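PDB 3O8O: ATP-dependent 6-phosphofructokinase subunit beta from Saccharomyces cerevisiae, which catalyses the ATP-dependent phosphorylation of fructose 6-phosphate to fructose 1,6-bisphosphate, the first committing step of glycolysis. Local coordinates for residues Val38-Gly42 / Ile73-Arg77; Ala185-Arg190 / Lys245-Ile249; Ser601-Glu605 / Glu646-Phe651. One frame throughout, in Å; residues are numbered along the deposited sequence.

Contact 1. Residues Val38-Gly42 / Ile73-Arg77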
loop_
_atom_site.group_PDB
_atom_site.type_symbol
_atom_site.label_atom_id
_atom_site.label_comp_id
_atom_site.label_asym_id
_atom_site.label_seq_id
_atom_site.Cartn_x
_atom_site.Cartn_y
_atom_site.Cartn_z
ATOM N N VAL B 38 -10.893 30.715 38.518
ATOM C CA VAL B 38 -12.225 30.621 37.972
ATOM C C VAL B 38 -13.188 31.100 39.065
ATOM O O VAL B 38 -12.990 30.808 40.246
ATOM C CB VAL B 38 -12.503 29.157 37.565
ATOM C CG1 VAL B 38 -13.975 28.866 37.589
ATOM C CG2 VAL B 38 -11.944 28.903 36.182
ATOM N N VAL B 39 -14.209 31.857 38.685
ATOM C CA VAL B 39 -15.175 32.350 39.658
ATOM C C VAL B 39 -16.475 31.639 39.407
ATOM O O VAL B 39 -17.083 31.803 38.349
ATOM C CB VAL B 39 -15.421 33.870 39.518
ATOM C CG1 VAL B 39 -16.567 34.293 40.400
ATOM C CG2 VAL B 39 -14.187 34.637 39.916
ATOM N N MET B 40 -16.908 30.852 40.380
ATOM C CA MET B 40 -18.147 30.103 40.254
ATOM C C MET B 40 -19.398 30.980 40.390
ATOM O O MET B 40 -19.366 32.031 41.020
ATOM C CB MET B 40 -18.174 28.986 41.298
ATOM C CG MET B 40 -16.987 28.037 41.195
ATOM S SD MET B 40 -16.876 27.152 39.627
ATOM C CE MET B 40 -16.548 25.506 40.219
ATOM N N GLU B 41 -20.488 30.537 39.768
ATOM C CA GLU B 41 -21.774 31.221 39.803
ATOM C C GLU B 41 -21.796 32.729 39.575
ATOM O O GLU B 41 -22.518 33.443 40.274
ATOM C CB GLU B 41 -22.480 30.918 41.120
ATOM C CG GLU B 41 -22.752 29.445 41.346
ATOM C CD GLU B 41 -23.526 28.803 40.218
ATOM O OE1 GLU B 41 -24.680 29.216 39.959
ATOM O OE2 GLU B 41 -22.967 27.879 39.591
ATOM N N GLY B 42 -21.020 33.216 38.606
ATOM C CA GLY B 42 -21.008 34.643 38.303
ATOM C C GLY B 42 -20.612 35.584 39.429
ATOM O O GLY B 42 -19.787 35.238 40.270
ATOM N N ILE B 73 -18.387 26.745 34.821
ATOM C CA ILE B 73 -18.205 27.485 36.068
ATOM C C ILE B 73 -19.517 28.171 36.504
ATOM O O ILE B 73 -19.570 28.859 37.530
ATOM C CB ILE B 73 -17.039 28.511 35.951
ATOM C CG1 ILE B 73 -17.424 29.696 35.024
ATOM C CG2 ILE B 73 -15.812 27.777 35.447
ATOM C CD1 ILE B 73 -16.283 30.647 34.695
ATOM N N GLY B 74 -20.575 27.961 35.721
ATOM C CA GLY B 74 -21.882 28.525 36.037
ATOM C C GLY B 74 -22.082 30.031 35.902
ATOM O O GLY B 74 -21.150 30.791 35.594
ATOM N N THR B 75 -23.323 30.460 36.131
ATOM C CA THR B 75 -23.689 31.876 36.065
ATOM C C THR B 75 -24.983 32.017 36.838
ATOM O O THR B 75 -25.921 31.243 36.635
ATOM C CB THR B 75 -23.905 32.339 34.613
ATOM O OG1 THR B 75 -24.444 33.668 34.590
ATOM C CG2 THR B 75 -24.847 31.382 33.902
ATOM N N ALA B 76 -25.019 32.985 37.750
ATOM C CA ALA B 76 -26.207 33.220 38.571
ATOM C C ALA B 76 -26.669 34.671 38.503
ATOM O O ALA B 76 -25.934 35.552 38.047
ATOM C CB ALA B 76 -25.935 32.826 40.016
ATOM N N ARG B 77 -27.904 34.900 38.940
ATOM C CA ARG B 77 -28.487 36.232 38.937
ATOM C C ARG B 77 -27.838 36.925 40.120
ATOM O O ARG B 77 -27.823 36.387 41.235
#
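This contact belongs to the mixed beta sheet of the N-terminal, catalytic phosphofructokinase domain, beside its predicted ATP site, where the end of strand 35-39 meets the loop that leads to Arg77, a predicted ATP-binding residue. Val38 and Val39, beta-branched as suits an extended chain, are the last residues of the strand. Beyond them the chain turns at Glu41, whose phi and psi are both positive, and the backbone of Ile73 meets the turn: Glu41 N donates to Ile73 O at 2.9 Å, and Met40 CA adds a CA-H...O contact to Ile73 O at 3.3 Å. Ile73 suits its place because its branched side chain is buried beside Val38 and Met40, with Met40 SD 3.9 Å from Ile73 CB; Val22 and Val26 of helix 18-32 and Trp65 extend this apolar pocket. Gly74 has positive phi, which favours glycine, and a beta carbon there would collide with Glu41 OE2, which lies 3.8 Å from Gly74 CA. The small Ala76 fits against the backbone of the turn, its CB 3.5 Å from Glu41 O. Thr75 turns the other way, and its OG1 is hydrogen-bonded to Gly12 O, next to Gly13 of the predicted ATP site. The carboxylate of Glu41 forms a salt bridge with Arg247 of the subunit alpha chain. Within the contact, apolar packing and one backbone hydrogen bond hold the loop to the strand end, and Thr75 ties it to Gly12; the charge of Glu41 goes instead to the interface between alpha and beta subunits.

Contact 2. Residues Ala185-Arg190 / Lys245-Ile249. With F6P (6-O-phosphono-beta-D-fructofuranose), chain I.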
loop_
_atom_site.group_PDB
_atom_site.type_symbol
_atom_site.label_atom_id
_atom_site.label_comp_id
_atom_site.label_asym_id
_atom_site.label_seq_id
_atom_site.Cartn_x
_atom_site.Cartn_y
_atom_site.Cartn_z
ATOM N N ALA B 185 -44.300 19.303 8.081
ATOM C CA ALA B 185 -45.051 20.366 7.424
ATOM C C ALA B 185 -45.313 19.969 5.987
ATOM O O ALA B 185 -46.404 20.139 5.484
ATOM C CB ALA B 185 -44.275 21.663 7.447
ATOM N N ASN B 186 -44.298 19.448 5.322
ATOM C CA ASN B 186 -44.422 19.015 3.932
ATOM C C ASN B 186 -45.399 17.841 3.763
ATOM O O ASN B 186 -46.004 17.676 2.712
ATOM C CB ASN B 186 -43.052 18.602 3.415
ATOM C CG ASN B 186 -43.051 18.322 1.940
ATOM O OD1 ASN B 186 -42.736 19.196 1.138
ATOM N ND2 ASN B 186 -43.412 17.099 1.566
ATOM N N SER B 187 -45.536 17.018 4.795
ATOM C CA SER B 187 -46.434 15.880 4.725
ATOM C C SER B 187 -47.864 16.359 4.638
ATOM O O SER B 187 -48.650 15.810 3.884
ATOM C CB SER B 187 -46.290 14.977 5.967
ATOM O OG SER B 187 -45.115 14.189 5.926
ATOM N N HIS B 188 -48.195 17.378 5.428
ATOM C CA HIS B 188 -49.547 17.924 5.473
ATOM C C HIS B 188 -49.702 19.266 4.746
ATOM O O HIS B 188 -50.719 19.941 4.888
ATOM C CB HIS B 188 -49.953 18.093 6.925
ATOM C CG HIS B 188 -50.004 16.812 7.688
ATOM N ND1 HIS B 188 -48.951 15.929 7.732
ATOM C CD2 HIS B 188 -50.967 16.284 8.479
ATOM C CE1 HIS B 188 -49.259 14.914 8.521
ATOM N NE2 HIS B 188 -50.477 15.105 8.988
ATOM N N SER B 189 -48.697 19.635 3.955
ATOM C CA SER B 189 -48.679 20.914 3.241
ATOM C C SER B 189 -49.177 22.030 4.149
ATOM O O SER B 189 -49.981 22.861 3.740
ATOM C CB SER B 189 -49.534 20.831 1.996
ATOM O OG SER B 189 -49.006 19.862 1.113
ATOM N N ARG B 190 -48.680 22.016 5.390
ATOM C CA ARG B 190 -49.039 22.976 6.416
ATOM C C ARG B 190 -48.207 24.235 6.426
ATOM O O ARG B 190 -47.298 24.442 5.605
ATOM C CB ARG B 190 -48.932 22.355 7.796
ATOM C CG ARG B 190 -49.741 21.118 7.981
ATOM C CD ARG B 190 -49.958 20.890 9.457
ATOM N NE ARG B 190 -50.403 19.537 9.736
ATOM C CZ ARG B 190 -50.908 19.168 10.905
ATOM N NH1 ARG B 190 -51.023 20.074 11.871
ATOM N NH2 ARG B 190 -51.287 17.907 11.117
ATOM N N LYS B 245 -44.997 25.237 -3.711
ATOM C CA LYS B 245 -44.508 25.040 -2.363
ATOM C C LYS B 245 -45.601 24.507 -1.432
ATOM O O LYS B 245 -46.573 25.195 -1.181
ATOM C CB LYS B 245 -43.940 26.346 -1.836
ATOM C CG LYS B 245 -43.190 26.186 -0.512
ATOM C CD LYS B 245 -42.274 27.368 -0.287
ATOM C CE LYS B 245 -41.811 27.438 1.141
ATOM N NZ LYS B 245 -41.132 28.748 1.364
ATOM N N ARG B 246 -45.436 23.276 -0.942
ATOM C CA ARG B 246 -46.403 22.631 -0.057
ATOM C C ARG B 246 -46.387 23.155 1.364
ATOM O O ARG B 246 -47.359 23.003 2.108
ATOM C CB ARG B 246 -46.126 21.143 0.033
ATOM C CG ARG B 246 -46.196 20.394 -1.277
ATOM C CD ARG B 246 -45.963 18.881 -1.049
ATOM N NE ARG B 246 -46.766 18.350 0.039
ATOM C CZ ARG B 246 -47.614 17.352 -0.103
ATOM N NH1 ARG B 246 -47.756 16.797 -1.282
ATOM N NH2 ARG B 246 -48.317 16.916 0.932
ATOM N N THR B 247 -45.271 23.758 1.744
ATOM C CA THR B 247 -45.095 24.253 3.099
ATOM C C THR B 247 -44.980 25.758 3.187
ATOM O O THR B 247 -44.591 26.424 2.227
ATOM C CB THR B 247 -43.797 23.672 3.740
ATOM O OG1 THR B 247 -42.696 23.841 2.823
ATOM C CG2 THR B 247 -43.968 22.188 4.112
ATOM N N THR B 248 -45.304 26.279 4.367
ATOM C CA THR B 248 -45.202 27.709 4.648
ATOM C C THR B 248 -44.564 27.874 6.042
ATOM O O THR B 248 -45.110 27.484 7.081
ATOM C CB THR B 248 -46.589 28.409 4.538
ATOM O OG1 THR B 248 -46.977 28.452 3.158
ATOM C CG2 THR B 248 -46.530 29.832 5.059
ATOM N N ILE B 249 -43.365 28.436 6.023
ATOM C CA ILE B 249 -42.572 28.641 7.220
ATOM C C ILE B 249 -42.322 30.126 7.336
ATOM O O ILE B 249 -41.659 30.728 6.475
ATOM C CB ILE B 249 -41.173 27.890 7.125
ATOM C CG1 ILE B 249 -41.392 26.390 6.938
ATOM C CG2 ILE B 249 -40.352 28.090 8.416
ATOM C CD1 ILE B 249 -42.155 25.778 8.073
HETATM O O1 F6P I . -49.943 11.539 15.716
HETATM C C1 F6P I . -50.147 11.952 17.048
HETATM C C2 F6P I . -49.630 13.376 17.256
HETATM O O2 F6P I . -48.247 13.473 16.888
HETATM C C3 F6P I . -49.866 13.760 18.741
HETATM O O3 F6P I . -48.689 13.626 19.553
HETATM C C4 F6P I . -50.377 15.212 18.652
HETATM O O4 F6P I . -51.219 15.539 19.762
HETATM C C5 F6P I . -51.106 15.224 17.282
HETATM O O5 F6P I . -50.389 14.282 16.455
HETATM C C6 F6P I . -51.057 16.620 16.650
HETATM O O6 F6P I . -51.736 16.596 15.387
HETATM P P F6P I . -51.648 18.078 14.748
HETATM O O1P F6P I . -50.614 19.088 15.082
HETATM O O2P F6P I . -52.367 18.268 13.321
HETATM O O3P F6P I . -50.482 17.421 13.858
#
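In the catalytic domain's parallel four-stranded sheet, the turn from helix 167-187 into strand 191-196 runs beside the start of neighbouring strand 248-253. Thr248 N donates to Arg190 O at 3.0 Å, joining the residue just before strand 191-196 to the first of strand 248-253, and Thr247 CA adds a CA-H...O contact to Arg190 O at 3.3 Å. Within the turn, Arg190 N is satisfied by Ala185 O at 3.0 Å. Arg246, long enough to reach the helix end, makes a weak hydrogen bond from NE to Asn186 O at 2.9 Å; its charge is met by Glu43 of the subunit alpha chain. Ser189 O and Arg246 O, two acceptors 3.1 Å apart, are each bonded by Arg241. Thr247 OG1 has Glu182, and Ser187 OG has Asp16 of subunit alpha. The Arg190 side chain leaves for the substrate, bound jointly with subunit alpha, where a guanidinium suits a phosphate: Arg190 NH1 donates to F6P O2P at 2.7 Å, and Arg190 NH2 approaches F6P O2P at a very short 2.5 Å.

Contact 3. Residues Ser601-Glu605 / Glu646-Phe651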
loop_
_atom_site.group_PDB
_atom_site.type_symbol
_atom_site.label_atom_id
_atom_site.label_comp_id
_atom_site.label_asym_id
_atom_site.label_seq_id
_atom_site.Cartn_x
_atom_site.Cartn_y
_atom_site.Cartn_z
ATOM N N SER B 601 9.307 11.975 16.792
ATOM C CA SER B 601 9.851 11.391 18.012
ATOM C C SER B 601 9.524 12.191 19.256
ATOM O O SER B 601 9.153 11.632 20.294
ATOM C CB SER B 601 11.346 11.211 17.891
ATOM O OG SER B 601 11.672 9.941 18.401
ATOM N N GLU B 602 9.662 13.504 19.152
ATOM C CA GLU B 602 9.341 14.373 20.272
ATOM C C GLU B 602 7.851 14.296 20.620
ATOM O O GLU B 602 7.479 14.213 21.805
ATOM C CB GLU B 602 9.726 15.818 19.948
ATOM C CG GLU B 602 11.215 16.083 20.050
ATOM C CD GLU B 602 11.570 17.503 19.686
ATOM O OE1 GLU B 602 10.876 18.418 20.184
ATOM O OE2 GLU B 602 12.537 17.703 18.910
ATOM N N ASP B 603 7.005 14.338 19.585
ATOM C CA ASP B 603 5.571 14.282 19.790
ATOM C C ASP B 603 5.258 13.023 20.536
ATOM O O ASP B 603 4.412 13.023 21.428
ATOM C CB ASP B 603 4.825 14.278 18.466
ATOM C CG ASP B 603 4.641 15.661 17.902
ATOM O OD1 ASP B 603 4.321 16.578 18.692
ATOM O OD2 ASP B 603 4.793 15.828 16.675
ATOM N N ILE B 604 5.947 11.945 20.179
ATOM C CA ILE B 604 5.720 10.678 20.854
ATOM C C ILE B 604 6.190 10.721 22.303
ATOM O O ILE B 604 5.550 10.132 23.175
ATOM C CB ILE B 604 6.415 9.532 20.163
ATOM C CG1 ILE B 604 5.965 9.453 18.697
ATOM C CG2 ILE B 604 6.102 8.263 20.899
ATOM C CD1 ILE B 604 6.237 8.133 17.995
ATOM N N GLU B 605 7.300 11.406 22.582
ATOM C CA GLU B 605 7.744 11.489 23.969
ATOM C C GLU B 605 6.803 12.353 24.775
ATOM O O GLU B 605 6.372 11.967 25.865
ATOM C CB GLU B 605 9.163 12.033 24.075
ATOM C CG GLU B 605 10.189 10.915 24.162
ATOM C CD GLU B 605 9.803 9.856 25.201
ATOM O OE1 GLU B 605 9.645 10.241 26.390
ATOM O OE2 GLU B 605 9.657 8.657 24.818
ATOM N N GLU B 646 7.057 2.894 19.082
ATOM C CA GLU B 646 7.892 3.833 19.784
ATOM C C GLU B 646 7.346 4.005 21.200
ATOM O O GLU B 646 8.108 4.148 22.143
ATOM C CB GLU B 646 7.891 5.175 19.073
ATOM C CG GLU B 646 9.215 5.854 19.152
ATOM C CD GLU B 646 10.269 5.140 18.321
ATOM O OE1 GLU B 646 11.452 5.536 18.427
ATOM O OE2 GLU B 646 9.928 4.199 17.560
ATOM N N ALA B 647 6.027 3.985 21.365
ATOM C CA ALA B 647 5.438 4.148 22.697
ATOM C C ALA B 647 6.042 3.115 23.643
ATOM O O ALA B 647 6.403 3.410 24.779
ATOM C CB ALA B 647 3.951 3.973 22.621
ATOM N N ASP B 648 6.131 1.889 23.161
ATOM C CA ASP B 648 6.732 0.824 23.939
ATOM C C ASP B 648 5.932 0.464 25.179
ATOM O O ASP B 648 6.459 0.452 26.277
ATOM C CB ASP B 648 8.145 1.251 24.346
ATOM C CG ASP B 648 9.074 0.082 24.552
ATOM O OD1 ASP B 648 10.260 0.315 24.855
ATOM O OD2 ASP B 648 8.620 -1.067 24.408
ATOM N N GLY B 649 4.658 0.165 25.004
ATOM C CA GLY B 649 3.834 -0.195 26.135
ATOM C C GLY B 649 3.309 0.955 26.975
ATOM O O GLY B 649 2.290 0.790 27.644
ATOM N N ARG B 650 3.969 2.110 26.959
ATOM C CA ARG B 650 3.516 3.242 27.762
ATOM C C ARG B 650 2.096 3.706 27.402
ATOM O O ARG B 650 1.294 4.071 28.281
ATOM C CB ARG B 650 4.499 4.384 27.608
ATOM C CG ARG B 650 5.938 3.907 27.682
ATOM C CD ARG B 650 6.895 4.942 27.142
ATOM N NE ARG B 650 7.049 6.057 28.065
ATOM C CZ ARG B 650 7.844 7.093 27.833
ATOM N NH1 ARG B 650 8.537 7.132 26.691
ATOM N NH2 ARG B 650 7.963 8.064 28.738
ATOM N N PHE B 651 1.784 3.682 26.111
ATOM C CA PHE B 651 0.464 4.061 25.605
ATOM C C PHE B 651 0.421 3.587 24.162
ATOM O O PHE B 651 1.461 3.281 23.594
ATOM C CB PHE B 651 0.287 5.576 25.649
ATOM C CG PHE B 651 1.166 6.302 24.690
ATOM C CD1 PHE B 651 0.658 6.756 23.475
ATOM C CD2 PHE B 651 2.511 6.557 24.995
ATOM C CE1 PHE B 651 1.478 7.472 22.562
ATOM C CE2 PHE B 651 3.344 7.272 24.090
ATOM C CZ PHE B 651 2.820 7.727 22.878
#
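Here two helices of the C-terminal, regulatory domain pack where helix 636-647 ends and a type I' beta turn, Ala647 to Arg650, carries the chain into strand 652-656, outermost within this chain in a parallel sheet. Glu646, in the last turn of its helix, lays its aliphatic part on helix 597-614, with Glu646 CB 3.6 Å from Ile604 CD1. Its carboxylate is engaged by weak hydrogen bonds to Tyr633 and Leu596 of the subunit alpha chain. Ala647 is buried, and its N lies 4.3 Å from Ile604 CG2, so the isoleucine methyl sits over the helix end. Asp648 then leaves the helix with positive phi, and Gly649 accepts backbone angles that would jam a beta carbon against the preceding carbonyl oxygen. The turn returns Arg650 to the first helix, where its long side chain bridges two carboxylates: NH2 pairs with Glu612, while Arg650 NH1 forms a salt bridge with Glu605, 2.7 Å from Glu605 OE2 and 3.3 Å from Glu605 OE1. Phe651, buried beside Ile643, Leu607 and Ala608, fills the space between the helices, its CZ 3.9 Å from Ile604 CG2.

How the contacts relate
The contacts follow one another along the chain without overlapping. Contacts 1 and 2 both lie in the N-terminal catalytic domain, but on different sheets: the first at strand 35-39 of the mixed sheet, the second where helix 167-187 turns into strand 191-196 beside the start of strand 248-253, in the parallel four-stranded one. Their centres are 44 Å apart. Contact 3 lies in the C-terminal regulatory domain, its centre 39 Å from that of contact 1 and 57 Å from that of contact 2. It adjoins strand 652-656, in a sheet with the same 2-3-1-4 order as that of contact 2, consistent with two related phosphofructokinase domains. All three also touch subunit alpha, so widely separated parts of the chain take part in assembly.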